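Local coordinates for protein putative phosphoglycolate phosphatase (Lactobacillus delbrueckii, PDB 2HI0) that probably hydrolyses 2-phosphoglycolate to glycolate and inorganic phosphate, as a member of the haloacid dehalogenase superfamily, at residues Y28-T33 / R58-E63; V54-A59 / T88-V93; D204-N209 / E234-G239; T23-Y28 / P99-H104. All blocks are in the same frame, centred on the assembly; numbering follows the deposited sequence. Where two conformers were deposited one is given.

Interaction 1. Residues Y28-T33 / R58-E63; sequences YAFEQT and RALAYE. With EDO (1,2-ethanediol), chain H.
Phe30 alone carries the contact for segment 28-33, reaching from helix 19-32 to Ala59 and Leu60 on helix 52-63. The far end of its ring does the touching. CZ lies 3.5 Å from Ala59 CB, and on the neighbouring corner Phe30 CE2 stands 3.7 Å from Leu60 CD2. Both methyls come in obliquely to the ring. Leu60 sends CG away from its own carbonyl carbon (chi1 -71°), and this brings CD2 to the far end of the Phe30 ring although its CB does not aim there. The axes of the two short helical segments approach to 12.4 Å, a wide gap that the phenyl group bridges; accordingly the two segments bury just 150 Å² together. Outside the segments, Phe39 meets the Phe30 ring edge-to-face, while the Glu63 carboxylate, beside the ring, is held by His35 ND1 at OE1 and by Arg36 N at OE2. Replacing Phe30 with an alanine would probably leave Ala59 CB and Leu60 CD2 without their aromatic neighbour and open a gap between the helices. With carbon-to-carbon contacts as the link, the pairing has no directional bond of its own, and its attraction rests on close fit and on the exclusion of water.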
loop_
_atom_site.group_PDB
_atom_site.type_symbol
_atom_site.label_atom_id
_atom_site.label_comp_id
_atom_site.label_asym_id
_atom_site.label_seq_id
_atom_site.Cartn_x
_atom_site.Cartn_y
_atom_site.Cartn_z
ATOM N N TYR A 28 15.296 0.491 -12.884
ATOM C CA TYR A 28 15.443 -0.382 -14.063
ATOM C C TYR A 28 14.557 0.050 -15.242
ATOM O O TYR A 28 15.018 0.194 -16.370
ATOM C CB TYR A 28 15.177 -1.843 -13.700
ATOM C CG TYR A 28 15.316 -2.794 -14.899
ATOM C CD1 TYR A 28 16.550 -3.348 -15.231
ATOM C CD2 TYR A 28 14.226 -3.143 -15.631
ATOM C CE1 TYR A 28 16.666 -4.192 -16.308
ATOM C CE2 TYR A 28 14.329 -3.969 -16.722
ATOM C CZ TYR A 28 15.563 -4.505 -17.051
ATOM O OH TYR A 28 15.691 -5.371 -18.110
ATOM N N ALA A 29 13.256 0.229 -14.957
ATOM C CA ALA A 29 12.237 0.592 -15.950
ATOM C C ALA A 29 12.547 1.945 -16.595
ATOM O O ALA A 29 12.422 2.161 -17.808
ATOM C CB ALA A 29 10.848 0.635 -15.268
ATOM N N PHE A 30 12.893 2.913 -15.757
ATOM C CA PHE A 30 13.284 4.253 -16.190
ATOM C C PHE A 30 14.510 4.190 -17.088
ATOM O O PHE A 30 14.549 4.756 -18.162
ATOM C CB PHE A 30 13.519 5.202 -14.994
ATOM C CG PHE A 30 12.270 6.033 -14.630
ATOM C CD1 PHE A 30 11.101 5.383 -14.339
ATOM C CD2 PHE A 30 12.262 7.429 -14.663
ATOM C CE1 PHE A 30 9.939 6.038 -14.033
ATOM C CE2 PHE A 30 11.077 8.115 -14.374
ATOM C CZ PHE A 30 9.920 7.403 -14.063
ATOM N N GLU A 31 15.520 3.467 -16.643
ATOM C CA GLU A 31 16.733 3.358 -17.456
ATOM C C GLU A 31 16.428 2.721 -18.833
ATOM O O GLU A 31 16.922 3.196 -19.875
ATOM C CB GLU A 31 17.766 2.499 -16.714
ATOM C CG GLU A 31 19.067 2.301 -17.482
ATOM C CD GLU A 31 20.149 1.584 -16.694
ATOM O OE1 GLU A 31 19.903 0.482 -16.148
ATOM O OE2 GLU A 31 21.276 2.139 -16.702
ATOM N N GLN A 32 15.643 1.631 -18.818
ATOM C CA GLN A 32 15.264 0.964 -20.052
ATOM C C GLN A 32 14.496 1.834 -21.057
ATOM O O GLN A 32 14.474 1.549 -22.242
ATOM C CB GLN A 32 14.449 -0.314 -19.803
ATOM C CG GLN A 32 15.261 -1.424 -19.219
ATOM C CD GLN A 32 16.291 -1.951 -20.173
ATOM O OE1 GLN A 32 15.960 -2.281 -21.322
ATOM N NE2 GLN A 32 17.553 -2.046 -19.725
ATOM N N THR A 33 13.827 2.861 -20.555
ATOM C CA THR A 33 13.021 3.757 -21.368
ATOM C C THR A 33 13.659 5.155 -21.556
ATOM O O THR A 33 13.023 6.081 -22.066
ATOM C CB THR A 33 11.603 3.834 -20.813
ATOM O OG1 THR A 33 11.637 4.245 -19.439
ATOM C CG2 THR A 33 10.875 2.509 -20.945
ATOM N N ARG A 58 3.980 10.425 -10.915
ATOM C CA ARG A 58 4.765 11.146 -9.910
ATOM C C ARG A 58 6.265 11.113 -10.216
ATOM O O ARG A 58 6.961 12.166 -10.129
ATOM C CB ARG A 58 4.450 10.575 -8.545
ATOM C CG ARG A 58 3.121 11.052 -7.912
ATOM C CD ARG A 58 2.927 10.284 -6.590
ATOM N NE ARG A 58 1.768 10.763 -5.858
ATOM C CZ ARG A 58 1.181 10.089 -4.880
ATOM N NH1 ARG A 58 1.585 8.849 -4.597
ATOM N NH2 ARG A 58 0.157 10.621 -4.254
ATOM N N ALA A 59 6.765 9.930 -10.555
ATOM C CA ALA A 59 8.220 9.778 -10.802
ATOM C C ALA A 59 8.671 10.570 -12.024
ATOM O O ALA A 59 9.708 11.223 -11.982
ATOM C CB ALA A 59 8.627 8.277 -10.986
ATOM N N LEU A 60 7.864 10.560 -13.070
ATOM C CA LEU A 60 8.150 11.348 -14.269
ATOM C C LEU A 60 8.100 12.848 -13.961
ATOM O O LEU A 60 8.918 13.608 -14.456
ATOM C CB LEU A 60 7.204 10.985 -15.424
ATOM C CG LEU A 60 7.395 9.628 -16.089
ATOM C CD1 LEU A 60 6.227 9.287 -17.056
ATOM C CD2 LEU A 60 8.762 9.603 -16.861
ATOM N N ALA A 61 7.136 13.269 -13.144
ATOM C CA ALA A 61 7.036 14.699 -12.776
ATOM C C ALA A 61 8.242 15.108 -11.941
ATOM O O ALA A 61 8.797 16.200 -12.124
ATOM C CB ALA A 61 5.746 14.933 -11.976
ATOM N N TYR A 62 8.643 14.227 -11.028
ATOM C CA TYR A 62 9.805 14.497 -10.203
ATOM C C TYR A 62 11.062 14.600 -11.077
ATOM O O TYR A 62 11.875 15.549 -10.900
ATOM C CB TYR A 62 9.945 13.419 -9.131
ATOM C CG TYR A 62 10.864 13.827 -8.045
ATOM C CD1 TYR A 62 10.484 14.820 -7.158
ATOM C CD2 TYR A 62 12.108 13.220 -7.889
ATOM C CE1 TYR A 62 11.320 15.216 -6.110
ATOM C CE2 TYR A 62 12.959 13.608 -6.840
ATOM C CZ TYR A 62 12.553 14.633 -5.966
ATOM O OH TYR A 62 13.364 15.056 -4.936
ATOM N N GLU A 63 11.226 13.699 -12.044
ATOM C CA GLU A 63 12.348 13.806 -12.988
ATOM C C GLU A 63 12.324 15.185 -13.694
ATOM O O GLU A 63 13.367 15.803 -13.926
ATOM C CB GLU A 63 12.317 12.712 -14.048
ATOM C CG GLU A 63 13.421 12.818 -15.087
ATOM C CD GLU A 63 13.269 11.827 -16.250
ATOM O OE1 GLU A 63 12.116 11.494 -16.651
ATOM O OE2 GLU A 63 14.320 11.426 -16.793
HETATM C C1 EDO H . 19.112 1.267 -13.160
HETATM O O1 EDO H . 19.799 0.086 -13.536
HETATM C C2 EDO H . 19.840 1.839 -11.946
HETATM O O2 EDO H . 21.163 2.306 -12.242
#

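Interaction 2. Residues V54-A59 / T88-V93; sequences VAVTRA and TEVNRV. Unlike the reference sequence in segment 88-93: Thr88 (reference Ala).
Val56 and Thr57 on helix 52-63 meet Val90 and Val93 on helix 87-103 where the backbones come close, the CA atoms of Val56 and Val90 being 5.9 Å apart. The apolar part of the contact is three valines. With its CG1 opposite the backbone N (chi1 172°), Val56 projects that methyl between the two partners: Val56 CG1 is 3.8 Å from Val93 CG1 and 4.1 Å from Val90 CG1. The segment axes pass 9.4 Å apart at 112°, a steep crossing that confines the touching to this small patch.

A mixed contact adjoins it. Thr57 OG1 lies 3.5 Å from Val90 CG2, a methyl beside a hydroxyl whose polar needs are met by Val53 O and Gln87 NE2 outside the segments.

Between these segments the one salt bridge lies within 88-93. Arg92 takes hold of Glu89 side-on: NE bonds to Glu89 OE1 at 3.1 Å, nearly straight at 173°, while Arg92 NH2 completes the salt bridge to Glu89 OE2 at 2.9 Å through a bent bond, tilted from the guanidinium plane. His35 NE2 also reaches Glu89 OE2, and Arg92 NH2 extends to Thr33 O.

Leu26 of helix 19-32 covers Val56 as well, so three helices share one aliphatic core, consistent with the helical bundle of the cap domain inserted after the first core strand in phosphoglycolate-phosphatase-like haloacid dehalogenase enzymes.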
loop_
_atom_site.group_PDB
_atom_site.type_symbol
_atom_site.label_atom_id
_atom_site.label_comp_id
_atom_site.label_asym_id
_atom_site.label_seq_id
_atom_site.Cartn_x
_atom_site.Cartn_y
_atom_site.Cartn_z
ATOM N N VAL A 54 -0.245 6.164 -10.903
ATOM C CA VAL A 54 0.086 7.406 -10.171
ATOM C C VAL A 54 1.563 7.446 -9.769
ATOM O O VAL A 54 2.173 8.492 -9.811
ATOM C CB VAL A 54 -0.857 7.622 -8.940
ATOM C CG1 VAL A 54 -0.341 8.744 -8.072
ATOM C CG2 VAL A 54 -2.330 7.870 -9.395
ATOM N N ALA A 55 2.115 6.305 -9.388
ATOM C CA ALA A 55 3.525 6.222 -8.971
ATOM C C ALA A 55 4.448 6.641 -10.126
ATOM O O ALA A 55 5.387 7.453 -9.940
ATOM C CB ALA A 55 3.880 4.783 -8.481
ATOM N N VAL A 56 4.213 6.103 -11.327
ATOM C CA VAL A 56 5.068 6.460 -12.492
ATOM C C VAL A 56 4.798 7.918 -12.934
ATOM O O VAL A 56 5.731 8.653 -13.295
ATOM C CB VAL A 56 4.950 5.445 -13.614
ATOM C CG1 VAL A 56 5.672 5.900 -14.883
ATOM C CG2 VAL A 56 5.512 4.117 -13.137
ATOM N N THR A 57 3.560 8.357 -12.819
ATOM C CA THR A 57 3.238 9.757 -13.157
ATOM C C THR A 57 4.025 10.712 -12.224
ATOM O O THR A 57 4.627 11.694 -12.646
ATOM C CB THR A 57 1.709 10.023 -13.019
ATOM O OG1 THR A 57 0.973 9.097 -13.828
ATOM C CG2 THR A 57 1.323 11.482 -13.419
ATOM N N ARG A 58 3.980 10.425 -10.915
ATOM C CA ARG A 58 4.765 11.146 -9.910
ATOM C C ARG A 58 6.265 11.113 -10.216
ATOM O O ARG A 58 6.961 12.166 -10.129
ATOM C CB ARG A 58 4.450 10.575 -8.545
ATOM C CG ARG A 58 3.121 11.052 -7.912
ATOM C CD ARG A 58 2.927 10.284 -6.590
ATOM N NE ARG A 58 1.768 10.763 -5.858
ATOM C CZ ARG A 58 1.181 10.089 -4.880
ATOM N NH1 ARG A 58 1.585 8.849 -4.597
ATOM N NH2 ARG A 58 0.157 10.621 -4.254
ATOM N N ALA A 59 6.765 9.930 -10.555
ATOM C CA ALA A 59 8.220 9.778 -10.802
ATOM C C ALA A 59 8.671 10.570 -12.024
ATOM O O ALA A 59 9.708 11.223 -11.982
ATOM C CB ALA A 59 8.627 8.277 -10.986
ATOM N N THR A 88 0.725 8.404 -22.066
ATOM C CA THR A 88 1.368 7.561 -23.028
ATOM C C THR A 88 2.760 7.177 -22.545
ATOM O O THR A 88 3.139 5.998 -22.625
ATOM C CB THR A 88 1.412 8.263 -24.409
ATOM O OG1 THR A 88 0.073 8.501 -24.858
ATOM C CG2 THR A 88 2.158 7.448 -25.470
ATOM N N GLU A 89 3.523 8.137 -22.046
ATOM C CA GLU A 89 4.825 7.792 -21.507
ATOM C C GLU A 89 4.731 6.937 -20.233
ATOM O O GLU A 89 5.538 6.023 -20.051
ATOM C CB GLU A 89 5.645 9.052 -21.275
ATOM C CG GLU A 89 7.115 8.777 -20.947
ATOM C CD GLU A 89 7.911 8.092 -22.051
ATOM O OE1 GLU A 89 7.465 8.038 -23.227
ATOM O OE2 GLU A 89 9.028 7.613 -21.733
ATOM N N VAL A 90 3.773 7.247 -19.354
ATOM C CA VAL A 90 3.506 6.409 -18.170
ATOM C C VAL A 90 3.336 4.923 -18.592
ATOM O O VAL A 90 3.993 4.003 -18.021
ATOM C CB VAL A 90 2.298 6.929 -17.377
ATOM C CG1 VAL A 90 1.869 5.913 -16.286
ATOM C CG2 VAL A 90 2.663 8.270 -16.731
ATOM N N ASN A 91 2.473 4.691 -19.584
ATOM C CA ASN A 91 2.129 3.343 -20.043
ATOM C C ASN A 91 3.368 2.668 -20.643
ATOM O O ASN A 91 3.563 1.463 -20.491
ATOM C CB ASN A 91 0.962 3.348 -21.021
ATOM C CG ASN A 91 -0.331 3.758 -20.374
ATOM O OD1 ASN A 91 -0.466 3.685 -19.161
ATOM N ND2 ASN A 91 -1.297 4.192 -21.187
ATOM N N ARG A 92 4.235 3.458 -21.266
ATOM C CA ARG A 92 5.451 2.885 -21.908
ATOM C C ARG A 92 6.419 2.434 -20.815
ATOM O O ARG A 92 7.026 1.353 -20.895
ATOM C CB ARG A 92 6.117 3.881 -22.838
ATOM C CG ARG A 92 7.193 3.284 -23.678
ATOM C CD ARG A 92 7.626 4.261 -24.772
ATOM N NE ARG A 92 8.531 5.293 -24.252
ATOM C CZ ARG A 92 9.856 5.170 -24.132
ATOM N NH1 ARG A 92 10.484 4.067 -24.471
ATOM N NH2 ARG A 92 10.564 6.180 -23.665
ATOM N N VAL A 93 6.552 3.238 -19.760
ATOM C CA VAL A 93 7.399 2.854 -18.617
ATOM C C VAL A 93 6.791 1.628 -17.890
ATOM O O VAL A 93 7.487 0.690 -17.531
ATOM C CB VAL A 93 7.615 4.051 -17.642
ATOM C CG1 VAL A 93 8.331 3.604 -16.394
ATOM C CG2 VAL A 93 8.399 5.163 -18.317
#

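Interaction 3. Residues D204-N209 / E234-G239; sequences DEIAVN and EEAILG. With EDO (1,2-ethanediol), chain K.
Glu234 OE1 accepts two hydrogen bonds, one from Asn121 ND2 and one from O2 of an ethanediol molecule at 2.6 Å from Glu234 OE1. The diol probably comes from the crystallisation liquor; its presence is consistent with an accessible flank of helix 230-238 and need not mean a natural ligand. The contact with strand 204-208 lies on another side of the same helix and is entirely aliphatic. There Ile206 stretches out to the helix, and a single atom, its CD1, does all the touching: it is 3.6 Å from Ala236 CB and 3.8 Å from Ile237 CG1. The torsions explain the reach. CG1 of Ile206 stands opposite the carbonyl carbon (chi1 -63°) and the chain then runs on extended (chi2 164°), carrying the terminal methyl to the helix. Ala236 presents its methyl directly to the strand, whereas Ile237 lies across Ile206 at about a right angle and offers only its CG1 branch. The CA atoms of Ile206 and Ala236 are 7.6 Å apart, a distance that the Ile206 side chain spans. Val227, on the adjacent parallel strand 226-227, touches both Ile206 and Ala236, and Ile237 packs on Leu122 of helix 115-124. Strand 204-208 belongs to the parallel sheet of the Rossmann-like core, and helix 230-238 is the closing helix of the chain laid against it. Because dispersion and water exclusion supply the attraction across the segments, the helix is seated on the sheet by the fit of small aliphatic groups, two methyls and a methylene, while its polar bonds face other partners.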
loop_
_atom_site.group_PDB
_atom_site.type_symbol
_atom_site.label_atom_id
_atom_site.label_comp_id
_atom_site.label_asym_id
_atom_site.label_seq_id
_atom_site.Cartn_x
_atom_site.Cartn_y
_atom_site.Cartn_z
ATOM N N ASP A 204 -13.229 1.660 10.883
ATOM C CA ASP A 204 -12.138 2.274 11.619
ATOM C C ASP A 204 -10.804 2.011 10.924
ATOM O O ASP A 204 -10.647 1.089 10.118
ATOM C CB ASP A 204 -12.060 1.681 13.056
ATOM C CG ASP A 204 -13.265 2.016 13.933
ATOM O OD1 ASP A 204 -14.095 2.845 13.548
ATOM O OD2 ASP A 204 -13.389 1.460 15.052
ATOM N N GLU A 205 -9.817 2.813 11.312
ATOM C CA GLU A 205 -8.451 2.732 10.746
ATOM C C GLU A 205 -7.373 2.906 11.815
ATOM O O GLU A 205 -7.512 3.697 12.742
ATOM C CB GLU A 205 -8.244 3.771 9.610
ATOM C CG GLU A 205 -7.146 3.452 8.601
ATOM C CD GLU A 205 -5.803 4.210 8.789
ATOM O OE1 GLU A 205 -5.595 5.000 9.756
ATOM O OE2 GLU A 205 -4.936 3.986 7.888
ATOM N N ILE A 206 -6.309 2.134 11.684
ATOM C CA ILE A 206 -5.111 2.263 12.483
ATOM C C ILE A 206 -3.975 2.572 11.504
ATOM O O ILE A 206 -3.880 1.926 10.416
ATOM C CB ILE A 206 -4.818 0.940 13.252
ATOM C CG1 ILE A 206 -5.931 0.615 14.229
ATOM C CG2 ILE A 206 -3.440 0.999 13.924
ATOM C CD1 ILE A 206 -5.875 -0.861 14.722
ATOM N N ALA A 207 -3.181 3.588 11.845
ATOM C CA ALA A 207 -2.033 3.985 11.038
ATOM C C ALA A 207 -0.728 3.497 11.680
ATOM O O ALA A 207 -0.595 3.503 12.893
ATOM C CB ALA A 207 -1.994 5.552 10.837
ATOM N N VAL A 208 0.222 3.053 10.872
ATOM C CA VAL A 208 1.528 2.585 11.341
ATOM C C VAL A 208 2.575 3.630 10.911
ATOM O O VAL A 208 2.423 4.269 9.876
ATOM C CB VAL A 208 1.850 1.144 10.814
ATOM C CG1 VAL A 208 0.662 0.236 11.163
ATOM C CG2 VAL A 208 2.190 1.099 9.295
ATOM N N ASN A 209 3.626 3.783 11.708
ATOM C CA ASN A 209 4.641 4.824 11.437
ATOM C C ASN A 209 5.908 4.277 10.747
ATOM O O ASN A 209 6.885 5.004 10.554
ATOM C CB ASN A 209 5.005 5.574 12.730
ATOM C CG ASN A 209 6.100 4.870 13.525
ATOM O OD1 ASN A 209 6.215 3.663 13.505
ATOM N ND2 ASN A 209 6.925 5.651 14.214
ATOM N N GLU A 234 -0.915 -4.923 17.590
ATOM C CA GLU A 234 -1.741 -6.020 18.139
ATOM C C GLU A 234 -2.706 -5.497 19.237
ATOM O O GLU A 234 -3.916 -5.791 19.255
ATOM C CB GLU A 234 -0.840 -7.122 18.742
ATOM C CG GLU A 234 -1.611 -8.365 19.197
ATOM C CD GLU A 234 -0.736 -9.517 19.662
ATOM O OE1 GLU A 234 0.346 -9.768 19.072
ATOM O OE2 GLU A 234 -1.170 -10.209 20.599
ATOM N N GLU A 235 -2.172 -4.714 20.154
ATOM C CA GLU A 235 -2.995 -4.145 21.217
ATOM C C GLU A 235 -4.124 -3.262 20.671
ATOM O O GLU A 235 -5.255 -3.307 21.165
ATOM C CB GLU A 235 -2.114 -3.387 22.212
ATOM C CG GLU A 235 -1.132 -4.308 22.926
ATOM C CD GLU A 235 -0.137 -3.566 23.793
ATOM O OE1 GLU A 235 -0.352 -2.356 24.043
ATOM O OE2 GLU A 235 0.850 -4.206 24.222
ATOM N N ALA A 236 -3.825 -2.496 19.613
ATOM C CA ALA A 236 -4.821 -1.624 18.971
ATOM C C ALA A 236 -5.925 -2.456 18.333
ATOM O O ALA A 236 -7.130 -2.110 18.423
ATOM C CB ALA A 236 -4.182 -0.737 17.943
ATOM N N ILE A 237 -5.548 -3.564 17.706
ATOM C CA ILE A 237 -6.536 -4.398 17.021
ATOM C C ILE A 237 -7.406 -5.113 18.064
ATOM O O ILE A 237 -8.606 -5.275 17.845
ATOM C CB ILE A 237 -5.875 -5.390 16.014
ATOM C CG1 ILE A 237 -5.270 -4.641 14.828
ATOM C CG2 ILE A 237 -6.903 -6.446 15.528
ATOM C CD1 ILE A 237 -4.258 -5.420 14.029
ATOM N N LEU A 238 -6.820 -5.527 19.199
ATOM C CA LEU A 238 -7.522 -6.296 20.242
ATOM C C LEU A 238 -8.247 -5.384 21.239
ATOM O O LEU A 238 -9.081 -5.842 22.011
ATOM C CB LEU A 238 -6.545 -7.241 20.973
ATOM C CG LEU A 238 -5.927 -8.336 20.095
ATOM C CD1 LEU A 238 -4.870 -9.126 20.904
ATOM C CD2 LEU A 238 -6.985 -9.252 19.469
ATOM N N GLY A 239 -7.954 -4.088 21.184
ATOM C CA GLY A 239 -8.500 -3.113 22.125
ATOM C C GLY A 239 -7.938 -3.221 23.528
ATOM O O GLY A 239 -8.541 -2.713 24.494
HETATM C C1 EDO K . 4.777 -8.721 17.730
HETATM O O1 EDO K . 5.527 -9.464 18.700
HETATM C C2 EDO K . 3.318 -9.148 17.820
HETATM O O2 EDO K . 2.716 -8.685 19.032
#

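Interaction 4. Residues T23-Y28 / P99-H104; sequences TSALNY and PYYADH
Ala25 is the first residue of helix 19-32 to meet helix 87-103 here, and the close approach of the chains, 5.4 Å between the CA atoms of Ala25 and Tyr101, is consistent with its small size. Its CB sits in line with the edge of two rings, 3.7 Å from Tyr100 CD2 and 3.9 Å from Tyr101 CD1. Tyr101 in turn hydrogen-bonds through OH to Lys135 NZ. One turn later, Tyr28 forms an offset stack with Tyr100: the centroids of the two rings are 3.9 Å apart and the planes are inclined by 13°. With CG opposite the backbone N in both tyrosines (chi1 180° in Tyr28), the rings leave their helices to meet face on, CE2 of Tyr28 coming 3.3 Å from Tyr100 CD1. Tyr28 CB adds a CH-pi contact over the same Tyr100 face. On the opposite face of that ring lies the His104 imidazole, whose ND1 donates to Tyr100 O at 2.7 Å, nearly in the imidazole plane. A serine in place of Tyr100 would probably strip Tyr28 and the His104 imidazole of the ring between them and open a gap, though the main-chain oxygen could still hold ND1. The segments run roughly antiparallel, with axes at 150°, and the result is a layered arrangement: Tyr100 is held flat between Tyr28 and a histidine that its own carbonyl oxygen fixes, so dispersion between rings is likely to supply much of the attraction.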
loop_
_atom_site.group_PDB
_atom_site.type_symbol
_atom_site.label_atom_id
_atom_site.label_comp_id
_atom_site.label_asym_id
_atom_site.label_seq_id
_atom_site.Cartn_x
_atom_site.Cartn_y
_atom_site.Cartn_z
ATOM N N THR A 23 12.294 0.453 -5.635
ATOM C CA THR A 23 13.299 1.422 -6.079
ATOM C C THR A 23 14.124 0.818 -7.204
ATOM O O THR A 23 14.294 1.412 -8.241
ATOM C CB THR A 23 14.170 1.863 -4.872
ATOM O OG1 THR A 23 13.337 2.543 -3.921
ATOM C CG2 THR A 23 15.269 2.823 -5.294
ATOM N N SER A 24 14.637 -0.388 -6.980
ATOM C CA SER A 24 15.424 -1.078 -7.986
ATOM C C SER A 24 14.628 -1.278 -9.284
ATOM O O SER A 24 15.140 -1.062 -10.391
ATOM C CB SER A 24 15.887 -2.428 -7.425
ATOM O OG SER A 24 16.715 -3.076 -8.364
ATOM N N ALA A 25 13.374 -1.717 -9.169
ATOM C CA ALA A 25 12.535 -1.982 -10.327
ATOM C C ALA A 25 12.174 -0.681 -11.055
ATOM O O ALA A 25 12.163 -0.628 -12.287
ATOM C CB ALA A 25 11.288 -2.751 -9.922
ATOM N N LEU A 26 11.867 0.388 -10.313
ATOM C CA LEU A 26 11.555 1.688 -10.925
ATOM C C LEU A 26 12.766 2.210 -11.689
ATOM O O LEU A 26 12.641 2.680 -12.814
ATOM C CB LEU A 26 11.041 2.786 -9.935
ATOM C CG LEU A 26 10.294 4.006 -10.548
ATOM C CD1 LEU A 26 9.044 3.560 -11.289
ATOM C CD2 LEU A 26 9.966 4.975 -9.397
ATOM N N ASN A 27 13.933 2.175 -11.069
ATOM C CA ASN A 27 15.133 2.638 -11.723
ATOM C C ASN A 27 15.478 1.821 -12.967
ATOM O O ASN A 27 15.841 2.381 -14.004
ATOM C CB ASN A 27 16.330 2.676 -10.772
ATOM C CG ASN A 27 16.293 3.863 -9.816
ATOM O OD1 ASN A 27 15.786 4.934 -10.150
ATOM N ND2 ASN A 27 16.820 3.662 -8.607
ATOM N N TYR A 28 15.296 0.491 -12.884
ATOM C CA TYR A 28 15.443 -0.382 -14.063
ATOM C C TYR A 28 14.557 0.050 -15.242
ATOM O O TYR A 28 15.018 0.194 -16.370
ATOM C CB TYR A 28 15.177 -1.843 -13.700
ATOM C CG TYR A 28 15.316 -2.794 -14.899
ATOM C CD1 TYR A 28 16.550 -3.348 -15.231
ATOM C CD2 TYR A 28 14.226 -3.143 -15.631
ATOM C CE1 TYR A 28 16.666 -4.192 -16.308
ATOM C CE2 TYR A 28 14.329 -3.969 -16.722
ATOM C CZ TYR A 28 15.563 -4.505 -17.051
ATOM O OH TYR A 28 15.691 -5.371 -18.110
ATOM N N PRO A 99 6.045 -6.139 -15.264
ATOM C CA PRO A 99 6.611 -7.492 -15.278
ATOM C C PRO A 99 7.959 -7.599 -14.566
ATOM O O PRO A 99 8.224 -8.589 -13.843
ATOM C CB PRO A 99 6.770 -7.807 -16.762
ATOM C CG PRO A 99 6.730 -6.495 -17.437
ATOM C CD PRO A 99 5.928 -5.560 -16.619
ATOM N N TYR A 100 8.774 -6.553 -14.697
ATOM C CA TYR A 100 10.073 -6.596 -14.008
ATOM C C TYR A 100 9.888 -6.695 -12.507
ATOM O O TYR A 100 10.462 -7.558 -11.842
ATOM C CB TYR A 100 10.920 -5.405 -14.359
ATOM C CG TYR A 100 12.302 -5.542 -13.770
ATOM C CD1 TYR A 100 13.303 -6.203 -14.489
ATOM C CD2 TYR A 100 12.604 -5.054 -12.483
ATOM C CE1 TYR A 100 14.594 -6.336 -13.947
ATOM C CE2 TYR A 100 13.866 -5.184 -11.942
ATOM C CZ TYR A 100 14.858 -5.831 -12.671
ATOM O OH TYR A 100 16.132 -5.952 -12.113
ATOM N N TYR A 101 9.069 -5.793 -11.971
ATOM C CA TYR A 101 8.770 -5.820 -10.547
ATOM C C TYR A 101 8.183 -7.182 -10.087
ATOM O O TYR A 101 8.650 -7.759 -9.081
ATOM C CB TYR A 101 7.868 -4.646 -10.156
ATOM C CG TYR A 101 7.576 -4.715 -8.676
ATOM C CD1 TYR A 101 8.575 -4.523 -7.746
ATOM C CD2 TYR A 101 6.321 -4.974 -8.221
ATOM C CE1 TYR A 101 8.317 -4.595 -6.394
ATOM C CE2 TYR A 101 6.051 -5.053 -6.883
ATOM C CZ TYR A 101 7.047 -4.870 -5.959
ATOM O OH TYR A 101 6.757 -4.981 -4.612
ATOM N N ALA A 102 7.165 -7.671 -10.785
ATOM C CA ALA A 102 6.594 -8.969 -10.495
ATOM C C ALA A 102 7.649 -10.090 -10.366
ATOM O O ALA A 102 7.556 -10.948 -9.489
ATOM C CB ALA A 102 5.509 -9.356 -11.566
ATOM N N ASP A 103 8.639 -10.074 -11.247
ATOM C CA ASP A 103 9.704 -11.079 -11.240
ATOM C C ASP A 103 10.857 -10.758 -10.277
ATOM O O ASP A 103 11.780 -11.571 -10.117
ATOM C CB ASP A 103 10.299 -11.190 -12.650
ATOM C CG ASP A 103 9.295 -11.708 -13.672
ATOM O OD1 ASP A 103 8.325 -12.399 -13.261
ATOM O OD2 ASP A 103 9.466 -11.403 -14.873
ATOM N N HIS A 104 10.837 -9.569 -9.685
ATOM C CA HIS A 104 11.905 -9.157 -8.780
ATOM C C HIS A 104 11.379 -8.565 -7.469
ATOM O O HIS A 104 11.979 -7.632 -6.932
ATOM C CB HIS A 104 12.814 -8.146 -9.480
ATOM C CG HIS A 104 13.494 -8.704 -10.694
ATOM N ND1 HIS A 104 12.910 -8.781 -11.948
ATOM C CD2 HIS A 104 14.758 -9.170 -10.840
ATOM C CE1 HIS A 104 13.783 -9.282 -12.804
ATOM N NE2 HIS A 104 14.897 -9.557 -12.150
#

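Interactions 1, 2 and 4 form one connected cluster in the helical part of the chain. Interactions 1 and 2 have centres 7 Å apart and share helix 52-63; Phe30 CE1 lies 3.8 Å from Val93 CG1, and Leu60 CD1 is 3.7 Å from Val90 CG2. Interaction 4 encloses both along the sequence and joins them through Leu26 CD2, 3.9 Å from Ala59 CB. Interaction 3 stands apart on the parallel sheet, about 31 Å from interaction 4 between centres. The sodium ion, bound by Asp10, Asp12 and Asp190, lies about 11 Å from the Tyr101 side chain and about 13 Å from that of Ile206.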